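Local structure of iron-containing superoxide dismutase B2 (Trypanosoma brucei, 3ESF) at residues M1-I5 and L40-A44; L15-I20 and T181-V185. The protein probably destroys superoxide radicals, using an iron ion to convert them to hydrogen peroxide and molecular oxygen. The protein carries 1 engineered substitution. All coordinates share one frame; numbering follows the deposited sequence.

Contact 1. Residues M1-I5 and L40-A44; sequences MAFSI and LNAAA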
# COMPACT_ATOMS: atom_id res chain seq x y z
N MET A 1 1.89 17.52 25.40
CA MET A 1 1.29 16.51 24.46
C MET A 1 1.36 16.99 23.01
O MET A 1 0.46 17.66 22.55
CB MET A 1 -0.19 16.32 24.82
CG MET A 1 -0.51 15.03 25.54
SD MET A 1 -0.58 13.70 24.32
CE MET A 1 1.11 13.04 24.39
N ALA A 2 2.42 16.59 22.31
CA ALA A 2 3.19 17.53 21.48
C ALA A 2 2.52 17.91 20.18
O ALA A 2 2.58 19.06 19.76
CB ALA A 2 4.61 17.00 21.23
N PHE A 3 1.87 16.93 19.57
CA PHE A 3 1.35 17.05 18.23
C PHE A 3 -0.15 16.81 18.23
O PHE A 3 -0.67 16.01 19.01
CB PHE A 3 2.07 16.09 17.28
CG PHE A 3 3.54 16.39 17.12
CD1 PHE A 3 3.96 17.34 16.21
CD2 PHE A 3 4.49 15.73 17.90
CE1 PHE A 3 5.33 17.65 16.07
CE2 PHE A 3 5.86 16.02 17.78
CZ PHE A 3 6.27 17.00 16.86
N SER A 4 -0.85 17.54 17.37
CA SER A 4 -2.28 17.31 17.14
C SER A 4 -2.58 17.53 15.66
O SER A 4 -1.71 17.98 14.90
CB SER A 4 -3.13 18.21 18.03
OG SER A 4 -2.94 19.56 17.70
N ILE A 5 -3.79 17.16 15.26
CA ILE A 5 -4.25 17.44 13.90
C ILE A 5 -5.56 18.21 13.98
O ILE A 5 -6.29 18.07 14.97
CB ILE A 5 -4.43 16.16 13.03
CG1 ILE A 5 -5.36 15.11 13.71
CG2 ILE A 5 -3.05 15.60 12.63
CD1 ILE A 5 -5.69 13.83 12.86
N LEU A 40 3.80 9.52 16.71
CA LEU A 40 4.72 10.66 16.76
C LEU A 40 4.82 11.22 18.17
O LEU A 40 5.91 11.57 18.62
CB LEU A 40 4.35 11.76 15.75
CG LEU A 40 5.32 12.97 15.62
CD1 LEU A 40 6.71 12.55 15.22
CD2 LEU A 40 4.82 14.01 14.64
N ASN A 41 3.69 11.29 18.86
CA ASN A 41 3.65 11.76 20.24
C ASN A 41 4.45 10.84 21.17
O ASN A 41 5.13 11.32 22.08
CB ASN A 41 2.19 11.90 20.72
CG ASN A 41 1.57 13.24 20.35
OD1 ASN A 41 2.29 14.23 20.15
ND2 ASN A 41 0.24 13.30 20.29
N ALA A 42 4.37 9.53 20.93
CA ALA A 42 5.21 8.57 21.67
C ALA A 42 6.72 8.80 21.43
O ALA A 42 7.51 8.73 22.37
CB ALA A 42 4.81 7.14 21.35
N ALA A 43 7.12 9.09 20.20
CA ALA A 43 8.53 9.39 19.89
C ALA A 43 8.96 10.69 20.55
O ALA A 43 10.09 10.81 21.03
CB ALA A 43 8.75 9.46 18.38
N ALA A 44 8.05 11.67 20.55
CA ALA A 44 8.28 13.02 21.09
C ALA A 44 8.39 13.04 22.63
O ALA A 44 9.12 13.86 23.18
CB ALA A 44 7.18 13.95 20.60
O HOH W 1 4.29 14.03 22.95
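Ala2 and Asn41 mark the closest backbone approach, with their CA atoms 5.9 Å apart, where the non-helical chain start 1-5 passes the last turns of helix 22-45. Asn41 carries the polar half of the contact by gripping Phe3 at both its backbone groups. Asn41 OD1 accepts from Phe3 N at 2.8 Å; the donor lies in the carbonyl plane on a lone pair, although the N-H is bent to 143°. Asn41 ND2 donates to Phe3 O at 3.1 Å through a straighter N-H (159°); that oxygen lies near the amide plane of Asn41, but the donor is tilted from the carbonyl plane of Phe3. Asparagine suits this place because its acceptor and donor sit side by side, and the two bonds together fix which way round the amide lies. With CG anti to its carbonyl carbon (chi1 -85°), the amide of Asn41 is carried across to the backbone of Phe3.

The ring of Phe3 supplies the apolar half. Leu40 CD2 sits almost squarely over one face, 3.6 Å from the ring centroid, a CH-pi contact, while Ala44 CB meets the ring edge in plane at 3.7 Å from Phe3 CE2. A branched leucine can cover the face, and a small alanine one turn later lets the edge come close. Ala2 CB rests on Ala44 CB, and the bent chain of Met1 brings CE to 4.0 Å from Asn41 CB, crossing that side chain at about a right angle. Water 1 joins Ala2 N to Asn41 O. Val55 and Ile58 of helix 55-61 also touch Phe3. The arrangement belongs to the alpha-hairpin domain of iron/manganese superoxide dismutases, fastening the chain start along the first long helix, 22-45.

Contact 2. Residues L15-I20 and T181-V185; sequences LAAKGI and TFWNV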
# COMPACT_ATOMS: atom_id res chain seq x y z
N LEU A 15 -18.80 13.91 3.49
CA LEU A 15 -18.68 13.52 2.08
C LEU A 15 -19.59 12.34 1.70
O LEU A 15 -19.52 11.85 0.55
CB LEU A 15 -17.20 13.22 1.72
CG LEU A 15 -16.13 14.31 1.94
CD1 LEU A 15 -14.83 13.99 1.28
CD2 LEU A 15 -16.60 15.64 1.44
N ALA A 16 -20.42 11.89 2.65
CA ALA A 16 -21.32 10.75 2.42
C ALA A 16 -22.26 10.95 1.21
O ALA A 16 -22.42 10.04 0.39
CB ALA A 16 -22.09 10.41 3.66
N ALA A 17 -22.83 12.14 1.09
CA ALA A 17 -23.69 12.52 -0.05
C ALA A 17 -22.99 12.49 -1.41
O ALA A 17 -23.64 12.45 -2.44
CB ALA A 17 -24.24 13.88 0.19
N LYS A 18 -21.66 12.57 -1.41
CA LYS A 18 -20.86 12.57 -2.65
C LYS A 18 -19.93 11.37 -2.86
O LYS A 18 -19.09 11.36 -3.76
CB LYS A 18 -20.08 13.88 -2.81
CG LYS A 18 -20.74 14.85 -3.81
CD LYS A 18 -20.46 16.30 -3.48
CE LYS A 18 -21.07 17.25 -4.52
NZ LYS A 18 -20.17 17.27 -5.71
N GLY A 19 -20.07 10.35 -2.02
CA GLY A 19 -19.39 9.09 -2.30
C GLY A 19 -18.23 8.71 -1.40
O GLY A 19 -17.50 7.78 -1.71
N ILE A 20 -18.05 9.42 -0.29
CA ILE A 20 -17.09 8.95 0.72
C ILE A 20 -17.83 8.83 2.06
O ILE A 20 -18.17 9.82 2.67
CB ILE A 20 -15.75 9.81 0.78
CG1 ILE A 20 -15.08 9.90 -0.60
CG2 ILE A 20 -14.76 9.16 1.73
CD1 ILE A 20 -13.76 10.71 -0.69
N THR A 181 -14.98 9.58 -7.93
CA THR A 181 -15.52 10.25 -6.75
C THR A 181 -14.66 11.44 -6.26
O THR A 181 -15.20 12.49 -5.93
CB THR A 181 -15.80 9.22 -5.63
OG1 THR A 181 -16.92 8.43 -6.05
CG2 THR A 181 -16.06 9.90 -4.28
N PHE A 182 -13.33 11.29 -6.27
CA PHE A 182 -12.43 12.41 -5.94
C PHE A 182 -12.70 13.66 -6.80
O PHE A 182 -12.71 14.79 -6.31
CB PHE A 182 -10.94 12.02 -6.02
CG PHE A 182 -10.00 13.16 -5.66
CD1 PHE A 182 -9.77 13.49 -4.32
CD2 PHE A 182 -9.37 13.92 -6.68
CE1 PHE A 182 -8.95 14.56 -3.98
CE2 PHE A 182 -8.55 14.98 -6.35
CZ PHE A 182 -8.34 15.32 -5.01
N TRP A 183 -12.94 13.44 -8.09
CA TRP A 183 -13.32 14.55 -9.00
C TRP A 183 -14.65 15.23 -8.67
O TRP A 183 -14.90 16.38 -9.05
CB TRP A 183 -13.33 14.05 -10.43
CG TRP A 183 -11.97 13.75 -10.97
CD1 TRP A 183 -11.55 12.57 -11.49
CD2 TRP A 183 -10.86 14.65 -11.05
NE1 TRP A 183 -10.23 12.66 -11.89
CE2 TRP A 183 -9.78 13.93 -11.62
CE3 TRP A 183 -10.67 16.00 -10.69
CZ2 TRP A 183 -8.52 14.52 -11.87
CZ3 TRP A 183 -9.41 16.58 -10.92
CH2 TRP A 183 -8.35 15.83 -11.51
N ASN A 184 -15.51 14.51 -7.94
CA ASN A 184 -16.79 15.10 -7.50
C ASN A 184 -16.68 15.87 -6.19
O ASN A 184 -17.61 16.56 -5.82
CB ASN A 184 -17.89 14.03 -7.39
CG ASN A 184 -18.36 13.52 -8.75
OD1 ASN A 184 -18.47 14.29 -9.73
ND2 ASN A 184 -18.66 12.23 -8.82
N VAL A 185 -15.56 15.72 -5.48
CA VAL A 185 -15.38 16.39 -4.17
C VAL A 185 -14.17 17.33 -4.17
O VAL A 185 -13.97 18.08 -3.21
CB VAL A 185 -15.27 15.38 -2.97
CG1 VAL A 185 -16.59 14.60 -2.81
CG2 VAL A 185 -14.06 14.42 -3.12
O HOH W 2 -19.00 10.35 -6.39
O HOH W 3 -19.92 17.13 -8.32
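Lys18 and Asn184 meet at a flat carbonyl group rather than a ring: Lys18 NZ lies in the carbonyl plane of Asn184 and forms a hydrogen bond with Asn184 O at 2.7 Å, with a C=O...N angle of 154°. Another flat group, the Leu15 carbonyl, receives Lys18 N and Ile20 N from opposite faces, which keeps the turn 15-20 compact.

The outer part of the lysine chain runs extended until a bend at chi4 (-79°) turns NZ onto Asn184 O. At the other end of the side chain, Lys18 CB packs on Val185 CG1 at 3.6 Å. A long apolar stem with a charged tip suits this partly exposed place. Deeper in, Thr181 CG2 nestles between backbone and side chain: it lies 3.4 Å from Lys18 O and 3.8 Å from Ile20 CG1. Gly19, with its positive phi and no side chain, leaves room for that methyl. The hydroxyl of Thr181 hydrogen-bonds Tyr171 OH, which also forms a hydrogen bond with Gly19 O.

Water 2 ties Lys18 O, Thr181 OG1 and Asn184 ND2 together. Lys18 NZ is gripped by Asn184 O, by water 3 and weakly by Gly87 O; its positive charge is thus met by oxygen acceptors, and the direct bond ties the 15-20 turn to helix 175-185.

The two contacts lie at separate places, their centres 31 Å apart and their nearest atoms about 15 Å apart. Helix 22-45 relates them: segment 15-20 leads into its start, whereas segment 40-44 forms its far end. Contact 1 stays within the alpha-hairpin domain, while contact 2 brings that domain against helix 175-185 of the C-terminal domain. The iron is held by His28, His76, Asp161 and His165. In contact 2 the Ile20 side chain is about 11 Å from the metal and about 7 Å from the side chain of His28; in contact 1 the Leu40 side chain is about 12 Å from that of His76.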